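Local coordinates for protein CurM Sulfotransferase (Moorea producta, PDB 4GBM) that probably transfers a sulfo group from the donor PAPS to a polyketide intermediate in curacin biosynthesis, and holds the spent cofactor product PAP in this structure, at residues S168-F173 and V192-W197. The protein carries 2 engineered substitutions. Residues are numbered along the deposited sequence; the frame is centred on the assembly and turned at random.
With A3P (adenosine-3'-5'-diphosphate), chain G.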
loop_
_atom_site.group_PDB
_atom_site.type_symbol
_atom_site.label_atom_id
_atom_site.label_comp_id
_atom_site.label_asym_id
_atom_site.label_seq_id
_atom_site.Cartn_x
_atom_site.Cartn_y
_atom_site.Cartn_z
ATOM N N SER A 168 17.032 -5.008 -0.838
ATOM C CA SER A 168 16.012 -5.834 -0.200
ATOM C C SER A 168 14.793 -5.975 -1.099
ATOM O O SER A 168 14.245 -7.074 -1.248
ATOM C CB SER A 168 15.612 -5.231 1.146
ATOM O OG SER A 168 16.742 -5.080 1.987
ATOM N N VAL A 169 14.365 -4.861 -1.693
ATOM C CA VAL A 169 13.211 -4.881 -2.582
ATOM C C VAL A 169 13.497 -5.730 -3.816
ATOM O O VAL A 169 12.665 -6.540 -4.214
ATOM C CB VAL A 169 12.785 -3.458 -2.984
ATOM C CG1 VAL A 169 11.752 -3.494 -4.118
ATOM C CG2 VAL A 169 12.203 -2.737 -1.768
ATOM N N ILE A 170 14.686 -5.566 -4.391
ATOM C CA ILE A 170 15.047 -6.305 -5.605
ATOM C C ILE A 170 15.099 -7.816 -5.351
ATOM O O ILE A 170 14.515 -8.596 -6.113
ATOM C CB ILE A 170 16.351 -5.776 -6.234
ATOM C CG1 ILE A 170 16.108 -4.383 -6.818
ATOM C CG2 ILE A 170 16.839 -6.718 -7.345
ATOM C CD1 ILE A 170 17.385 -3.588 -7.064
ATOM N N GLU A 171 15.762 -8.222 -4.266
ATOM C CA GLU A 171 15.866 -9.641 -3.929
ATOM C C GLU A 171 14.477 -10.247 -3.748
ATOM O O GLU A 171 14.204 -11.350 -4.234
ATOM C CB GLU A 171 16.701 -9.823 -2.657
ATOM C CG GLU A 171 16.999 -11.274 -2.275
ATOM C CD GLU A 171 15.885 -11.946 -1.473
ATOM O OE1 GLU A 171 15.092 -11.241 -0.826
ATOM O OE2 GLU A 171 15.809 -13.194 -1.491
ATOM N N SER A 172 13.596 -9.511 -3.072
ATOM C CA SER A 172 12.251 -9.999 -2.804
ATOM C C SER A 172 11.428 -10.108 -4.093
ATOM O O SER A 172 10.800 -11.131 -4.353
ATOM C CB SER A 172 11.551 -9.074 -1.799
ATOM O OG SER A 172 10.207 -9.472 -1.606
ATOM N N PHE A 173 11.444 -9.052 -4.901
ATOM C CA PHE A 173 10.694 -9.017 -6.156
ATOM C C PHE A 173 11.068 -10.194 -7.076
ATOM O O PHE A 173 10.193 -10.868 -7.635
ATOM C CB PHE A 173 10.947 -7.666 -6.834
ATOM C CG PHE A 173 10.072 -7.390 -8.028
ATOM C CD1 PHE A 173 10.387 -7.926 -9.274
ATOM C CD2 PHE A 173 8.959 -6.563 -7.912
ATOM C CE1 PHE A 173 9.601 -7.656 -10.386
ATOM C CE2 PHE A 173 8.156 -6.279 -9.033
ATOM C CZ PHE A 173 8.489 -6.833 -10.270
ATOM N N VAL A 192 14.501 -5.675 -14.159
ATOM C CA VAL A 192 13.064 -5.372 -14.095
ATOM C C VAL A 192 12.688 -4.938 -12.678
ATOM O O VAL A 192 12.007 -3.918 -12.499
ATOM C CB VAL A 192 12.181 -6.570 -14.562
ATOM C CG1 VAL A 192 10.709 -6.290 -14.309
ATOM C CG2 VAL A 192 12.404 -6.845 -16.047
ATOM N N ALA A 193 13.151 -5.698 -11.681
ATOM C CA ALA A 193 12.908 -5.376 -10.274
ATOM C C ALA A 193 13.482 -4.013 -9.907
ATOM O O ALA A 193 12.833 -3.218 -9.224
ATOM C CB ALA A 193 13.483 -6.463 -9.354
ATOM N N GLU A 194 14.695 -3.745 -10.384
ATOM C CA GLU A 194 15.366 -2.478 -10.130
ATOM C C GLU A 194 14.571 -1.318 -10.727
ATOM O O GLU A 194 14.386 -0.286 -10.073
ATOM C CB GLU A 194 16.778 -2.508 -10.714
ATOM C CG GLU A 194 17.570 -1.236 -10.470
ATOM C CD GLU A 194 18.969 -1.298 -11.044
ATOM O OE1 GLU A 194 19.578 -0.229 -11.193
ATOM O OE2 GLU A 194 19.458 -2.410 -11.341
ATOM N N GLN A 195 14.090 -1.502 -11.953
ATOM C CA GLN A 195 13.294 -0.469 -12.620
ATOM C C GLN A 195 11.996 -0.198 -11.853
ATOM O O GLN A 195 11.571 0.951 -11.738
ATOM C CB GLN A 195 13.007 -0.860 -14.071
ATOM C CG GLN A 195 12.154 0.140 -14.837
ATOM C CD GLN A 195 11.959 -0.256 -16.287
ATOM O OE1 GLN A 195 12.901 -0.236 -17.083
ATOM N NE2 GLN A 195 10.728 -0.610 -16.641
ATOM N N VAL A 196 11.367 -1.246 -11.318
ATOM C CA VAL A 196 10.148 -1.058 -10.525
ATOM C C VAL A 196 10.435 -0.221 -9.268
ATOM O O VAL A 196 9.712 0.733 -8.972
ATOM C CB VAL A 196 9.467 -2.405 -10.174
ATOM C CG1 VAL A 196 8.354 -2.195 -9.167
ATOM C CG2 VAL A 196 8.905 -3.045 -11.433
ATOM N N TRP A 197 11.515 -0.546 -8.561
ATOM C CA TRP A 197 11.897 0.218 -7.373
ATOM C C TRP A 197 12.250 1.666 -7.732
ATOM O O TRP A 197 11.803 2.602 -7.067
ATOM C CB TRP A 197 13.062 -0.461 -6.638
ATOM C CG TRP A 197 13.429 0.230 -5.352
ATOM C CD1 TRP A 197 12.903 -0.017 -4.112
ATOM C CD2 TRP A 197 14.395 1.280 -5.175
ATOM N NE1 TRP A 197 13.474 0.816 -3.179
ATOM C CE2 TRP A 197 14.392 1.622 -3.803
ATOM C CE3 TRP A 197 15.260 1.966 -6.045
ATOM C CZ2 TRP A 197 15.221 2.621 -3.277
ATOM C CZ3 TRP A 197 16.084 2.956 -5.524
ATOM C CH2 TRP A 197 16.060 3.273 -4.149
HETATM P P1 A3P G . 9.385 -10.919 1.578
HETATM O O1P A3P G . 9.437 -11.276 0.114
HETATM O O2P A3P G . 8.462 -11.802 2.379
HETATM O O3P A3P G . 10.745 -10.711 2.182
HETATM P P2 A3P G . 4.650 -5.547 0.710
HETATM O O4P A3P G . 4.881 -4.093 0.447
HETATM O O5P A3P G . 4.554 -6.420 -0.509
HETATM O O6P A3P G . 3.554 -5.795 1.712
HETATM O "O5'" A3P G . 6.015 -6.052 1.415
HETATM C "C5'" A3P G . 6.229 -7.455 1.600
HETATM C "C4'" A3P G . 7.438 -7.590 2.492
HETATM O "O4'" A3P G . 7.083 -7.168 3.815
HETATM C "C3'" A3P G . 7.874 -9.031 2.671
HETATM O "O3'" A3P G . 8.690 -9.448 1.565
HETATM C "C2'" A3P G . 8.615 -8.952 4.000
HETATM O "O2'" A3P G . 9.992 -8.617 3.801
HETATM C "C1'" A3P G . 7.941 -7.808 4.750
HETATM N N9 A3P G . 7.124 -8.337 5.872
HETATM C C8 A3P G . 5.955 -9.007 5.801
HETATM N N7 A3P G . 5.515 -9.364 7.037
HETATM C C5 A3P G . 6.431 -8.911 7.918
HETATM C C6 A3P G . 6.605 -8.931 9.390
HETATM N N6 A3P G . 5.670 -9.518 10.177
HETATM N N1 A3P G . 7.717 -8.337 9.900
HETATM C C2 A3P G . 8.645 -7.735 9.121
HETATM N N3 A3P G . 8.541 -7.677 7.777
HETATM C C4 A3P G . 7.478 -8.233 7.152
#
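Helices 166-175 and 189-208 bring Ile170 against Ala193, their CA atoms 5.2 Å apart, while the axes of the two short segments approach to 8.8 Å at 130° between their N-to-C directions. Both belong to the sulfotransferase fold, a P-loop-type parallel sheet flanked by helices; they follow strand 158-163 and precede edge strand 216-220. Ala193 suits the close approach because its side chain is a single methyl: CB sits between Phe173 CD1, at 3.4 Å, and Ile170 CG2, at 3.9 Å. The flat Phe173 ring can lie against backbone as well as side chain, and Ala193 CA stands over one face in a CH-pi contact, 4.2 Å from the ring centroid. With CG anti to the backbone N (chi1 -171°), the ring reaches across to the second helix, where its CZ meets Val196 CG2 at 4.0 Å and its CE1 lies near Val192 CG1. Ile170 lays its CG1-CD1 arm along Glu194, the two side chains pointing the same way. Glu194 meets it with its backbone and the aliphatic start of its side chain; its carboxylate turns to Thr299, the backbone N of Lys296 and a salt bridge to Arg191. Beside Ile170, the branched Val169 crosses Trp197, one turn on from Ala193, at about a right angle and sets CB 3.6 Å from indole CD1. The NE1 of the buried Trp197 is satisfied by the carbonyl O of Arg164, just ahead of the first helix. No hydrogen bond joins the two segments; apolar side chains carry this buried contact. From the same first helix, the small hydroxyl of Ser172 serves the cofactor site, also bonding to Arg42, and donates from OG to phosphate O1P of adenosine-3'-5'-diphosphate at 2.6 Å.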